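Local coordinates for protein putative succinylglutamate desuccinylase / aspartoacylase (PDB 3FMC) that probably acts as a zinc-dependent hydrolase of the succinylglutamate desuccinylase/aspartoacylase family, at residues V52-Q55 / L56-L60; R131-L134 / V135-A139; M210-A213 / A214-P217. All coordinates share one frame; numbering follows the deposited sequence.

Interaction 1: residues V52-Q55 / L56-L60; sequences VIYQ and LMKLL
Val52 O accepts the backbone N-H of Leu56, with Leu56 N 2.9 Å away, one of the i to i+4 bonds of helix 48-60, four of which link 52-55 to 56-60; the Val52 side chain turns to helix 251-267, against Ala254 and Asp257. Ile53 adds a side-chain meeting to its bond with Met57: CG2, the branch anti to the backbone N, meets the terminal CE of this selenomethionine at 3.9 Å. Both side chains also pack on Leu71 of strand 69-72; helix 48-60 is the crossover of the beta-alpha-beta unit joining strands 36-40 and 69-72. At Tyr54 the carbonyl O takes Lys58 N at 3.0 Å, and the lysine chain, bent at chi2 (-59°) and chi3 (-83°), rises over one face of the ring. Its CG stands 4.1 Å from the Tyr54 ring centroid in a CH-pi contact, while Lys58 CE comes within 3.9 Å of Tyr54 OH. An alanine in place of this tyrosine would probably open a gap beside Leu332 of a neighbouring subunit and leave the Lys58 methylenes without the ring face they lie on. Gln55 O receives Leu59 N, and Gln55 NE2 reaches out to hydrogen-bond Leu251 O.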
loop_
_atom_site.group_PDB
_atom_site.type_symbol
_atom_site.label_atom_id
_atom_site.label_comp_id
_atom_site.label_asym_id
_atom_site.label_seq_id
_atom_site.Cartn_x
_atom_site.Cartn_y
_atom_site.Cartn_z
ATOM N N VAL C 52 -23.315 13.518 7.556
ATOM C CA VAL C 52 -24.767 13.460 7.232
ATOM C C VAL C 52 -25.571 12.843 8.396
ATOM O O VAL C 52 -26.648 13.348 8.795
ATOM C CB VAL C 52 -25.048 12.795 5.859
ATOM C CG1 VAL C 52 -26.560 12.653 5.633
ATOM C CG2 VAL C 52 -24.391 13.588 4.699
ATOM N N ILE C 53 -25.059 11.747 8.961
ATOM C CA ILE C 53 -25.698 11.100 10.099
ATOM C C ILE C 53 -25.719 12.063 11.293
ATOM O O ILE C 53 -26.754 12.222 11.987
ATOM C CB ILE C 53 -25.045 9.730 10.426
ATOM C CG1 ILE C 53 -25.445 8.694 9.347
ATOM C CG2 ILE C 53 -25.419 9.227 11.812
ATOM C CD1 ILE C 53 -24.874 7.258 9.558
ATOM N N TYR C 54 -24.610 12.747 11.504
ATOM C CA TYR C 54 -24.517 13.720 12.580
ATOM C C TYR C 54 -25.642 14.777 12.440
ATOM O O TYR C 54 -26.402 15.024 13.366
ATOM C CB TYR C 54 -23.160 14.407 12.525
ATOM C CG TYR C 54 -23.029 15.559 13.488
ATOM C CD1 TYR C 54 -22.847 15.321 14.859
ATOM C CD2 TYR C 54 -23.093 16.875 13.048
ATOM C CE1 TYR C 54 -22.747 16.346 15.744
ATOM C CE2 TYR C 54 -22.994 17.909 13.938
ATOM C CZ TYR C 54 -22.828 17.639 15.289
ATOM O OH TYR C 54 -22.692 18.670 16.175
ATOM N N GLN C 55 -25.701 15.426 11.289
ATOM C CA GLN C 55 -26.692 16.483 11.077
ATOM C C GLN C 55 -28.107 15.936 11.164
ATOM O O GLN C 55 -28.985 16.618 11.715
ATOM C CB GLN C 55 -26.481 17.197 9.746
ATOM C CG GLN C 55 -25.163 17.983 9.614
ATOM C CD GLN C 55 -25.128 19.238 10.411
ATOM O OE1 GLN C 55 -25.753 19.320 11.447
ATOM N NE2 GLN C 55 -24.346 20.188 9.984
ATOM N N LEU C 56 -28.342 14.736 10.652
ATOM C CA LEU C 56 -29.665 14.137 10.681
ATOM C C LEU C 56 -30.075 13.904 12.134
ATOM O O LEU C 56 -31.207 14.214 12.543
ATOM C CB LEU C 56 -29.715 12.844 9.865
ATOM C CG LEU C 56 -31.076 12.145 9.699
ATOM C CD1 LEU C 56 -32.122 13.116 9.029
ATOM C CD2 LEU C 56 -30.900 10.842 8.897
HETATM N N MSE C 57 -29.168 13.353 12.938
HETATM C CA MSE C 57 -29.509 13.129 14.329
HETATM C C MSE C 57 -29.801 14.449 15.063
HETATM O O MSE C 57 -30.725 14.507 15.886
HETATM C CB MSE C 57 -28.413 12.328 15.032
HETATM C CG MSE C 57 -28.368 10.930 14.524
HETATM SE SE MSE C 57 -27.133 9.751 15.521
HETATM C CE MSE C 57 -25.528 10.725 15.448
ATOM N N LYS C 58 -29.036 15.489 14.791
ATOM C CA LYS C 58 -29.271 16.796 15.423
ATOM C C LYS C 58 -30.669 17.330 15.076
ATOM O O LYS C 58 -31.354 17.921 15.936
ATOM C CB LYS C 58 -28.245 17.836 14.983
ATOM C CG LYS C 58 -26.820 17.533 15.345
ATOM C CD LYS C 58 -26.574 17.365 16.802
ATOM C CE LYS C 58 -26.389 18.619 17.553
ATOM N NZ LYS C 58 -25.856 18.199 18.907
ATOM N N LEU C 59 -31.065 17.145 13.814
ATOM C CA LEU C 59 -32.413 17.556 13.352
ATOM C C LEU C 59 -33.515 16.690 13.957
ATOM O O LEU C 59 -34.537 17.200 14.409
ATOM C CB LEU C 59 -32.487 17.484 11.823
ATOM C CG LEU C 59 -31.791 18.585 11.047
ATOM C CD1 LEU C 59 -31.671 18.247 9.571
ATOM C CD2 LEU C 59 -32.506 19.879 11.262
ATOM N N LEU C 60 -33.298 15.376 13.977
ATOM C CA LEU C 60 -34.278 14.416 14.459
ATOM C C LEU C 60 -34.639 14.662 15.905
ATOM O O LEU C 60 -35.752 14.362 16.323
ATOM C CB LEU C 60 -33.829 12.996 14.275
ATOM C CG LEU C 60 -33.994 12.462 12.854
ATOM C CD1 LEU C 60 -33.214 11.124 12.775
ATOM C CD2 LEU C 60 -35.472 12.300 12.445
#

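Interaction 2: residues R131-L134 / V135-A139; sequences RATL and VEECA
The Glu137 side chain leaves with CG anti to its own carbonyl carbon (chi1 -77°), a torsion that swings CG back along the helix to 3.2 Å from Thr133 O. The same oxygen accepts the backbone bond of Glu137 N at 2.9 Å, which makes the carbonyl a meeting point for both main chain and side chain; farther out from the backbone, Thr133 CG2 and Glu137 CG come to 4.2 Å. Val135 places its CG2 branch likewise beside its backbone N and brings it to 3.4 Å from Arg131 O, the acceptor of Val135 N. These bonds, with that from Glu136 N to Ala132 O, are the regular i to i+4 pattern of helix 123-142, an amphipathic stretch within the catalytic domain: Ala132 and Glu136 lie on its exposed side, Leu134 and Cys138 on the buried one. The bond from Cys138 N to Leu134 O is longer, at 3.3 Å. Cys138 packs on Val156, Ser160 and His163 of helix 150-163, and Leu134 on His163 and on Trp218 of helix 210-227. The polar ends find partners beyond these two segments, some on the same helix. Thr133 OG1 bonds to Ala129 O one turn back and to Trp114 NE1, Glu137 OE1 forms a salt bridge with Arg140 NH2, and Arg131 NH1 bonds to His163 O.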
loop_
_atom_site.group_PDB
_atom_site.type_symbol
_atom_site.label_atom_id
_atom_site.label_comp_id
_atom_site.label_asym_id
_atom_site.label_seq_id
_atom_site.Cartn_x
_atom_site.Cartn_y
_atom_site.Cartn_z
ATOM N N ARG C 131 -39.065 -11.986 6.888
ATOM C CA ARG C 131 -38.055 -11.218 7.565
ATOM C C ARG C 131 -37.281 -12.126 8.507
ATOM O O ARG C 131 -36.069 -12.055 8.567
ATOM C CB ARG C 131 -38.655 -10.068 8.360
ATOM C CG ARG C 131 -37.592 -9.112 8.920
ATOM C CD ARG C 131 -38.153 -7.853 9.538
ATOM N NE ARG C 131 -39.370 -7.424 8.871
ATOM C CZ ARG C 131 -39.482 -6.601 7.826
ATOM N NH1 ARG C 131 -38.438 -6.023 7.254
ATOM N NH2 ARG C 131 -40.695 -6.357 7.353
ATOM N N ALA C 132 -37.995 -12.973 9.243
ATOM C CA ALA C 132 -37.358 -13.882 10.188
ATOM C C ALA C 132 -36.435 -14.851 9.476
ATOM O O ALA C 132 -35.343 -15.141 9.975
ATOM C CB ALA C 132 -38.429 -14.627 11.047
ATOM N N THR C 133 -36.848 -15.335 8.304
ATOM C CA THR C 133 -36.038 -16.233 7.504
ATOM C C THR C 133 -34.747 -15.541 7.066
ATOM O O THR C 133 -33.672 -16.128 7.125
ATOM C CB THR C 133 -36.799 -16.729 6.265
ATOM O OG1 THR C 133 -37.849 -17.615 6.687
ATOM C CG2 THR C 133 -35.867 -17.466 5.244
ATOM N N LEU C 134 -34.861 -14.298 6.618
ATOM C CA LEU C 134 -33.671 -13.541 6.182
ATOM C C LEU C 134 -32.680 -13.336 7.340
ATOM O O LEU C 134 -31.481 -13.490 7.140
ATOM C CB LEU C 134 -34.065 -12.187 5.590
ATOM C CG LEU C 134 -35.018 -12.199 4.390
ATOM C CD1 LEU C 134 -35.169 -10.722 3.900
ATOM C CD2 LEU C 134 -34.576 -13.117 3.254
ATOM N N VAL C 135 -33.194 -12.970 8.508
ATOM C CA VAL C 135 -32.404 -12.731 9.717
ATOM C C VAL C 135 -31.741 -14.055 10.152
ATOM O O VAL C 135 -30.536 -14.119 10.482
ATOM C CB VAL C 135 -33.250 -12.111 10.835
ATOM C CG1 VAL C 135 -32.512 -12.101 12.190
ATOM C CG2 VAL C 135 -33.664 -10.687 10.472
ATOM N N GLU C 136 -32.483 -15.135 10.066
ATOM C CA GLU C 136 -31.927 -16.434 10.453
ATOM C C GLU C 136 -30.849 -16.910 9.495
ATOM O O GLU C 136 -29.893 -17.573 9.907
ATOM C CB GLU C 136 -33.032 -17.502 10.577
ATOM C CG GLU C 136 -32.472 -18.920 10.922
ATOM C CD GLU C 136 -31.566 -18.965 12.182
ATOM O OE1 GLU C 136 -31.730 -18.120 13.094
ATOM O OE2 GLU C 136 -30.694 -19.864 12.252
ATOM N N GLU C 137 -31.013 -16.601 8.205
ATOM C CA GLU C 137 -30.057 -16.995 7.183
ATOM C C GLU C 137 -28.681 -16.316 7.374
ATOM O O GLU C 137 -27.624 -16.916 7.076
ATOM C CB GLU C 137 -30.624 -16.737 5.781
ATOM C CG GLU C 137 -31.653 -17.765 5.335
ATOM C CD GLU C 137 -31.076 -19.164 5.175
ATOM O OE1 GLU C 137 -30.356 -19.424 4.209
ATOM O OE2 GLU C 137 -31.344 -20.005 6.032
ATOM N N CYS C 138 -28.712 -15.080 7.872
ATOM C CA CYS C 138 -27.493 -14.327 8.182
ATOM C C CYS C 138 -26.772 -15.013 9.366
ATOM O O CYS C 138 -25.557 -15.169 9.353
ATOM C CB CYS C 138 -27.807 -12.879 8.558
ATOM S SG CYS C 138 -28.352 -11.860 7.147
ATOM N N ALA C 139 -27.533 -15.362 10.407
ATOM C CA ALA C 139 -26.996 -16.050 11.574
ATOM C C ALA C 139 -26.382 -17.374 11.157
ATOM O O ALA C 139 -25.309 -17.728 11.604
ATOM C CB ALA C 139 -28.096 -16.262 12.624
#

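Interaction 3: residues M210-A213 / A214-P217; sequences MDEA and AFVP
Phe215 folds its ring back over the turn before it, with the centre of one face above Glu212 CA. The CH-pi contact is close: Glu212 CA sits 3.8 Å from the centroid of the Phe215 ring, only 13° off the normal. What puts the ring there is its first torsion, with CG between the backbone N and the carbonyl carbon (chi1 69°). The ring's closest approach is that of Phe215 CD2 to Asp211 O, 3.0 Å, and that oxygen is also the acceptor of Phe215 N at 2.9 Å. Glu212 CG runs beside the ring, 3.9 Å from Phe215 CZ, with the carboxylate plane nearly perpendicular to that of the ring. Asp211 OD1 takes Glu212 N on its anti side but well out of the carboxylate plane, at 2.8 Å, an angled bond (135° at the hydrogen), while Asp211 OD2 is bonded to Thr240 OG1.

On the partly exposed flank the side chains meet more loosely. Glu212 CB and Val216 CG2 are 4.2 Å apart, and what links these two residues most firmly is the backbone bond from Val216 N to Glu212 O. At the far end of the Glu212 side chain, OE1 accepts Gly207 N and Ala209 N, just ahead of the helix. At Pro217 the i to i+4 pattern breaks, since proline has no N-H; its CD lies 3.3 Å from Ala213 O instead, and the helix kinks.

This is the first part of helix 210-227. Met210, a selenomethionine, packs on Tyr37 and Gln39 of strand 36-40 and on Leu158 and Ala162 of helix 150-163, near, without touching, His43, Glu46 and His172, which may form a metal site, vacant here and consistent with the family's zinc dependence, whereas Pro217, at the kink, rests on Phe130 of helix 123-142.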
loop_
_atom_site.group_PDB
_atom_site.type_symbol
_atom_site.label_atom_id
_atom_site.label_comp_id
_atom_site.label_asym_id
_atom_site.label_seq_id
_atom_site.Cartn_x
_atom_site.Cartn_y
_atom_site.Cartn_z
HETATM N N MSE C 210 -24.990 -3.630 -0.395
HETATM C CA MSE C 210 -26.021 -3.598 0.668
HETATM C C MSE C 210 -27.436 -3.391 0.146
HETATM O O MSE C 210 -28.355 -4.082 0.590
HETATM C CB MSE C 210 -25.726 -2.464 1.644
HETATM C CG MSE C 210 -26.916 -2.161 2.625
HETATM SE SE MSE C 210 -27.505 -3.649 3.687
HETATM C CE MSE C 210 -26.565 -3.102 5.295
ATOM N N ASP C 211 -27.640 -2.392 -0.711
ATOM C CA ASP C 211 -29.003 -2.103 -1.213
ATOM C C ASP C 211 -29.616 -3.311 -1.861
ATOM O O ASP C 211 -30.703 -3.733 -1.493
ATOM C CB ASP C 211 -29.085 -0.839 -2.083
ATOM C CG ASP C 211 -28.148 -0.814 -3.308
ATOM O OD1 ASP C 211 -27.375 -1.766 -3.588
ATOM O OD2 ASP C 211 -28.174 0.257 -3.978
ATOM N N GLU C 212 -28.886 -3.926 -2.770
ATOM C CA GLU C 212 -29.345 -5.167 -3.408
ATOM C C GLU C 212 -29.607 -6.276 -2.403
ATOM O O GLU C 212 -30.606 -6.981 -2.458
ATOM C CB GLU C 212 -28.286 -5.627 -4.389
ATOM C CG GLU C 212 -27.996 -4.621 -5.500
ATOM C CD GLU C 212 -26.574 -4.753 -6.053
ATOM O OE1 GLU C 212 -25.767 -5.585 -5.552
ATOM O OE2 GLU C 212 -26.260 -3.973 -6.955
ATOM N N ALA C 213 -28.694 -6.439 -1.457
ATOM C CA ALA C 213 -28.838 -7.483 -0.456
ATOM C C ALA C 213 -30.132 -7.265 0.322
ATOM O O ALA C 213 -30.794 -8.214 0.704
ATOM C CB ALA C 213 -27.623 -7.465 0.484
ATOM N N ALA C 214 -30.454 -5.998 0.569
ATOM C CA ALA C 214 -31.665 -5.631 1.291
ATOM C C ALA C 214 -32.935 -5.809 0.449
ATOM O O ALA C 214 -33.949 -6.278 0.972
ATOM C CB ALA C 214 -31.601 -4.229 1.797
ATOM N N PHE C 215 -32.907 -5.419 -0.826
ATOM C CA PHE C 215 -34.167 -5.440 -1.587
ATOM C C PHE C 215 -34.381 -6.654 -2.460
ATOM O O PHE C 215 -35.541 -7.007 -2.741
ATOM C CB PHE C 215 -34.391 -4.134 -2.396
ATOM C CG PHE C 215 -33.431 -3.939 -3.563
ATOM C CD1 PHE C 215 -33.442 -4.776 -4.658
ATOM C CD2 PHE C 215 -32.619 -2.817 -3.611
ATOM C CE1 PHE C 215 -32.590 -4.550 -5.730
ATOM C CE2 PHE C 215 -31.776 -2.574 -4.688
ATOM C CZ PHE C 215 -31.750 -3.456 -5.740
ATOM N N VAL C 216 -33.320 -7.313 -2.918
ATOM C CA VAL C 216 -33.566 -8.430 -3.832
ATOM C C VAL C 216 -34.500 -9.496 -3.245
ATOM O O VAL C 216 -35.391 -9.991 -3.976
ATOM C CB VAL C 216 -32.249 -9.047 -4.428
ATOM C CG1 VAL C 216 -32.515 -10.361 -5.128
ATOM C CG2 VAL C 216 -31.595 -8.071 -5.396
ATOM N N PRO C 217 -34.311 -9.902 -1.969
ATOM C CA PRO C 217 -35.231 -10.981 -1.556
ATOM C C PRO C 217 -36.699 -10.562 -1.613
ATOM O O PRO C 217 -37.577 -11.343 -2.025
ATOM C CB PRO C 217 -34.831 -11.272 -0.088
ATOM C CG PRO C 217 -33.452 -10.700 0.074
ATOM C CD PRO C 217 -33.356 -9.550 -0.893
#

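All three are successive turns of single helices in the catalytic domain, but their surroundings differ. Interactions 1 and 3 are mostly buried, and each has an aromatic face met by a C-H group; interaction 2 is only partly buried, without an aromatic residue, and its segments are linked mainly by their backbone bonds, with little meeting of side chains. Interactions 2 and 3 are neighbours, touching where Leu134 CD2 meets Pro217 CB at 3.8 Å, and both pack on helix 150-163. Interaction 1 stands apart, about 19 Å and 11 Å from interactions 2 and 3 between nearest atoms, though it shares contact with strand 36-40 with interaction 3. It alone is touched by another subunit.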